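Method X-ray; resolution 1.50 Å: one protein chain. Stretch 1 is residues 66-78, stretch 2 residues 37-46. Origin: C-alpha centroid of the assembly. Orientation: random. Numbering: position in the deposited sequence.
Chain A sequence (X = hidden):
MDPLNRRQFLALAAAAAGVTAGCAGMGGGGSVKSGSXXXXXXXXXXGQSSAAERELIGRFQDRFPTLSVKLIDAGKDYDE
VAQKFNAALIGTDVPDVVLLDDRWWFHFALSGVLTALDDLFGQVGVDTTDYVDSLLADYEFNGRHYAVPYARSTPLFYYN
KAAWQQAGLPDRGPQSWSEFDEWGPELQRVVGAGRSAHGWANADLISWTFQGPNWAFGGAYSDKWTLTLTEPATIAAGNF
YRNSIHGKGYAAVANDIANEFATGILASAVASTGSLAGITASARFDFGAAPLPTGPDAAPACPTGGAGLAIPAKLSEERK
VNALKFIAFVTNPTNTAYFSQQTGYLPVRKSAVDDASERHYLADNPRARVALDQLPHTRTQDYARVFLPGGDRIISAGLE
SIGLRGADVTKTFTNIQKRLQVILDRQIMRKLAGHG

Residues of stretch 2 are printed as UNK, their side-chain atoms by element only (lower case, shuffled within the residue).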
# COMPACT_ATOMS: atom_id res chain seq x y z
N THR A 66 -29.89 -13.58 9.27
CA THR A 66 -30.77 -12.49 9.65
C THR A 66 -30.28 -11.14 9.13
O THR A 66 -30.95 -10.12 9.29
CB THR A 66 -30.94 -12.41 11.18
OG1 THR A 66 -29.71 -11.97 11.78
CG2 THR A 66 -31.32 -13.76 11.75
N LEU A 67 -29.10 -11.13 8.51
CA LEU A 67 -28.52 -9.90 8.00
C LEU A 67 -28.39 -9.96 6.48
O LEU A 67 -28.09 -11.01 5.92
CB LEU A 67 -27.14 -9.65 8.62
CG LEU A 67 -27.10 -9.46 10.14
CD1 LEU A 67 -25.67 -9.45 10.65
CD2 LEU A 67 -27.82 -8.18 10.53
N SER A 68 -28.64 -8.83 5.82
CA SER A 68 -28.37 -8.74 4.39
C SER A 68 -27.46 -7.55 4.11
O SER A 68 -27.45 -6.57 4.86
CB SER A 68 -29.67 -8.63 3.60
OG SER A 68 -30.37 -7.45 3.95
N VAL A 69 -26.69 -7.66 3.04
CA VAL A 69 -25.73 -6.63 2.66
C VAL A 69 -26.03 -6.12 1.26
O VAL A 69 -26.30 -6.91 0.35
CB VAL A 69 -24.29 -7.18 2.70
CG1 VAL A 69 -23.29 -6.07 2.37
CG2 VAL A 69 -23.98 -7.78 4.07
N LYS A 70 -25.98 -4.81 1.10
CA LYS A 70 -26.12 -4.18 -0.20
C LYS A 70 -24.75 -3.68 -0.64
O LYS A 70 -24.13 -2.87 0.05
CB LYS A 70 -27.13 -3.03 -0.11
CG LYS A 70 -27.31 -2.23 -1.38
CD LYS A 70 -27.67 -3.09 -2.58
CE LYS A 70 -27.86 -2.22 -3.82
NZ LYS A 70 -28.13 -3.02 -5.05
N LEU A 71 -24.27 -4.19 -1.77
CA LEU A 71 -23.00 -3.75 -2.34
C LEU A 71 -23.25 -2.52 -3.19
O LEU A 71 -23.98 -2.57 -4.19
CB LEU A 71 -22.36 -4.86 -3.17
CG LEU A 71 -20.99 -4.54 -3.79
CD1 LEU A 71 -19.96 -4.29 -2.70
CD2 LEU A 71 -20.54 -5.68 -4.70
N ILE A 72 -22.67 -1.40 -2.79
CA ILE A 72 -22.86 -0.13 -3.47
C ILE A 72 -21.59 0.22 -4.24
O ILE A 72 -20.51 0.21 -3.66
CB ILE A 72 -23.12 1.00 -2.46
CG1 ILE A 72 -24.34 0.67 -1.59
CG2 ILE A 72 -23.30 2.33 -3.16
CD1 ILE A 72 -25.61 0.59 -2.37
N ASP A 73 -21.72 0.50 -5.54
CA ASP A 73 -20.60 1.03 -6.31
C ASP A 73 -20.41 2.49 -5.93
O ASP A 73 -21.13 3.38 -6.41
CB ASP A 73 -20.84 0.89 -7.82
CG ASP A 73 -19.59 1.18 -8.65
OD1 ASP A 73 -18.63 1.79 -8.13
OD2 ASP A 73 -19.57 0.79 -9.84
N ALA A 74 -19.44 2.74 -5.06
CA ALA A 74 -19.26 4.06 -4.46
C ALA A 74 -18.21 4.89 -5.18
O ALA A 74 -17.88 6.00 -4.75
CB ALA A 74 -18.91 3.91 -2.98
N GLY A 75 -17.69 4.38 -6.29
CA GLY A 75 -16.70 5.13 -7.04
C GLY A 75 -15.77 4.25 -7.84
O GLY A 75 -15.67 3.05 -7.58
N LYS A 76 -15.07 4.84 -8.81
CA LYS A 76 -14.16 4.07 -9.64
C LYS A 76 -12.80 3.87 -8.96
O LYS A 76 -12.01 3.01 -9.37
CB LYS A 76 -13.98 4.74 -11.01
CG LYS A 76 -13.02 5.92 -11.00
CD LYS A 76 -12.70 6.40 -12.40
CE LYS A 76 -11.52 7.35 -12.38
NZ LYS A 76 -11.24 7.93 -13.73
N ASP A 77 -12.53 4.66 -7.93
CA ASP A 77 -11.28 4.55 -7.19
C ASP A 77 -11.47 5.03 -5.75
O ASP A 77 -12.57 5.48 -5.38
CB ASP A 77 -10.13 5.30 -7.89
CG ASP A 77 -10.39 6.79 -8.05
OD1 ASP A 77 -11.11 7.40 -7.23
OD2 ASP A 77 -9.83 7.38 -9.00
N TYR A 78 -10.41 4.96 -4.95
CA TYR A 78 -10.50 5.31 -3.54
C TYR A 78 -10.83 6.78 -3.33
O TYR A 78 -11.51 7.13 -2.37
CB TYR A 78 -9.21 4.95 -2.81
CG TYR A 78 -8.87 3.48 -2.84
CD1 TYR A 78 -9.85 2.50 -2.69
CD2 TYR A 78 -7.55 3.06 -3.01
CE1 TYR A 78 -9.53 1.15 -2.71
CE2 TYR A 78 -7.23 1.72 -3.03
CZ TYR A 78 -8.22 0.77 -2.88
OH TYR A 78 -7.90 -0.57 -2.91
N UNK A 37 -32.63 -1.61 7.96
CA UNK A 37 -32.29 -1.72 6.55
C UNK A 37 -30.99 -2.49 6.40
O UNK A 37 -30.25 -2.64 7.37
N UNK A 38 -30.71 -2.99 5.19
CA UNK A 38 -29.51 -3.79 4.94
C UNK A 38 -28.22 -3.05 5.29
O UNK A 38 -28.20 -1.81 5.31
c UNK A 38 -31.54 -2.84 3.98
c UNK A 38 -29.56 -4.03 3.42
c UNK A 38 -31.00 -3.90 3.07
N UNK A 39 -27.17 -3.81 5.57
CA UNK A 39 -25.84 -3.26 5.73
C UNK A 39 -25.37 -2.69 4.39
O UNK A 39 -25.26 -3.42 3.41
c UNK A 39 -24.85 -4.35 6.20
c UNK A 39 -24.55 -6.15 8.01
c UNK A 39 -25.28 -4.88 7.58
c UNK A 39 -23.42 -3.82 6.24
N UNK A 40 -25.10 -1.38 4.35
CA UNK A 40 -24.65 -0.73 3.12
C UNK A 40 -23.13 -0.72 3.06
O UNK A 40 -22.47 -0.09 3.89
o UNK A 40 -27.43 1.53 3.45
c UNK A 40 -25.21 0.70 3.03
o UNK A 40 -27.22 -0.06 1.95
c UNK A 40 -26.72 0.73 2.79
N UNK A 41 -22.58 -1.46 2.10
CA UNK A 41 -21.14 -1.61 1.93
C UNK A 41 -20.71 -0.81 0.71
O UNK A 41 -21.03 -1.17 -0.43
c UNK A 41 -20.80 -3.10 1.78
c UNK A 41 -16.69 -3.93 0.81
c UNK A 41 -19.01 -4.55 0.77
c UNK A 41 -18.34 -2.49 1.80
c UNK A 41 -17.68 -4.83 0.46
c UNK A 41 -17.02 -2.76 1.48
c UNK A 41 -19.35 -3.39 1.45
N UNK A 42 -20.00 0.28 0.95
CA UNK A 42 -19.51 1.16 -0.11
C UNK A 42 -18.11 0.77 -0.53
O UNK A 42 -17.15 0.91 0.24
c UNK A 42 -21.16 4.63 0.52
c UNK A 42 -23.19 6.01 0.71
c UNK A 42 -19.51 2.61 0.34
c UNK A 42 -20.87 3.23 0.45
c UNK A 42 -21.00 7.02 0.63
n UNK A 42 -23.10 3.50 0.58
c UNK A 42 -22.39 7.12 0.71
c UNK A 42 -20.37 5.79 0.53
c UNK A 42 -22.56 4.77 0.61
c UNK A 42 -22.08 2.59 0.48
N UNK A 43 -17.98 0.28 -1.76
CA UNK A 43 -16.70 -0.16 -2.29
C UNK A 43 -16.45 0.40 -3.69
O UNK A 43 -17.39 0.71 -4.42
c UNK A 43 -16.67 -1.69 -2.35
o UNK A 43 -15.46 -2.16 -2.90
N UNK A 44 -15.17 0.53 -4.04
CA UNK A 44 -14.79 0.87 -5.41
C UNK A 44 -14.46 -0.39 -6.20
O UNK A 44 -14.05 -0.32 -7.36
o UNK A 44 -12.53 1.24 -4.63
c UNK A 44 -13.58 1.80 -5.40
N UNK A 45 -14.65 -1.55 -5.57
CA UNK A 45 -14.35 -2.83 -6.19
C UNK A 45 -12.91 -2.88 -6.70
O UNK A 45 -12.68 -3.13 -7.89
c UNK A 45 -16.73 -2.76 -7.09
c UNK A 45 -17.60 -1.98 -7.78
n UNK A 45 -18.79 -1.99 -7.09
c UNK A 45 -15.30 -3.12 -7.36
c UNK A 45 -18.66 -2.75 -6.02
n UNK A 45 -17.43 -3.23 -6.00
N UNK A 46 -11.93 -2.66 -5.81
CA UNK A 46 -10.54 -2.55 -6.27
C UNK A 46 -10.06 -3.84 -6.92
O UNK A 46 -10.42 -4.94 -6.48
c UNK A 46 -10.62 -2.90 -3.90
c UNK A 46 -9.76 -2.29 -4.97
c UNK A 46 -12.03 -2.63 -4.34
O HOH W 1 -11.52 0.33 -8.50
O HOH W 2 -15.70 0.71 -9.48

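Position 37 has backbone atoms and no side chain, which identifies Gly37; it makes no contact with stretch 1.

Position 38 carries three carbons that close a ring onto its own backbone N. Its CB lies 3.6 Å from Ser68 OG. A ring through the backbone nitrogen is proline: Pro38. The ladder of hydrogen bonds across the stretches begins at the N of position 39, and alternate residues take part from there.

Position 39 has four carbons, forked at the first, with one arm two carbons long. Its CB is 4.1 Å from Val69 CG2, and its N donates to Ser68 O at 2.9 Å. A fork at CB with unequal arms means isoleucine, Ile39; the longer arm ends in CD1, 4.4 Å from Leu67 CD1. Ile39 O accepts from Lys70 N at 2.8 Å and also takes a CA-H...O contact from Val69 CA at 3.3 Å.

Position 40 shows two carbons, the second bearing two oxygens. One oxygen is 3.6 Å from Lys70 CB, while the lysine's end leads away. The short carboxylate arrangement gives Asp40; its OD2 is hydrogen-bonded elsewhere in the structure.

Position 41 has one carbon and then a ring of six carbons without a hydroxyl; a ring carbon lies 3.6 Å from Leu71 CD1, approached obliquely, and CB lies 3.9 Å from Val69 CG1. This is Phe41, and the ring carbon is CD2. Phe41 N donates to Lys70 O at 2.9 Å, and Phe41 O accepts from Ile72 N at 2.9 Å.

Position 42 has one carbon followed by fused five- and six-membered rings holding eight carbons and one nitrogen. Ile72 CG2 sits 4.2 Å from the centroid of the five-membered ring, 28° off its normal, a CH-pi contact over the face. Ala74 CB is 3.6 Å from the CB of position 42. The fused rings are an indole: Trp42.

Position 43 has one carbon and one oxygen. Its CB is 4.2 Å from Leu71 CD1. With no further branch, it is Ser43. Its N donates to Ile72 O at 3.2 Å, and its O accepts from Ala74 N at 3.0 Å.

Position 44 has the same two atoms; its side-chain oxygen is 3.5 Å from Tyr78 CD1, and its CA is 3.2 Å from Gly75 O, giving Ser44.

Position 45 has one carbon and a five-membered ring of three carbons and two nitrogens. Leu71 CG lies at the ring edge, 3.7 Å from a ring carbon. The ring is the imidazole of His45, and that carbon is CE1. His45 N donates to Ser43 OG at 2.9 Å, bracing the turn.

Position 46 again closes three carbons onto N, and its CB is 3.3 Å from Tyr78 OH: Pro46.

The contact is a pair of parallel strands, 69-73 and 39-43, at 24° and joined by six backbone hydrogen bonds. Val69, Leu71, Ile39 and Phe41 pack on one face; Ile72 packs with Trp42 on the other. Beyond the strands, a water donates to Ser44 O and Lys76 O, each at 2.9 Å from its oxygen, linking the loops.

Stretch 2, residues 37-46: GPIDFWSSHP
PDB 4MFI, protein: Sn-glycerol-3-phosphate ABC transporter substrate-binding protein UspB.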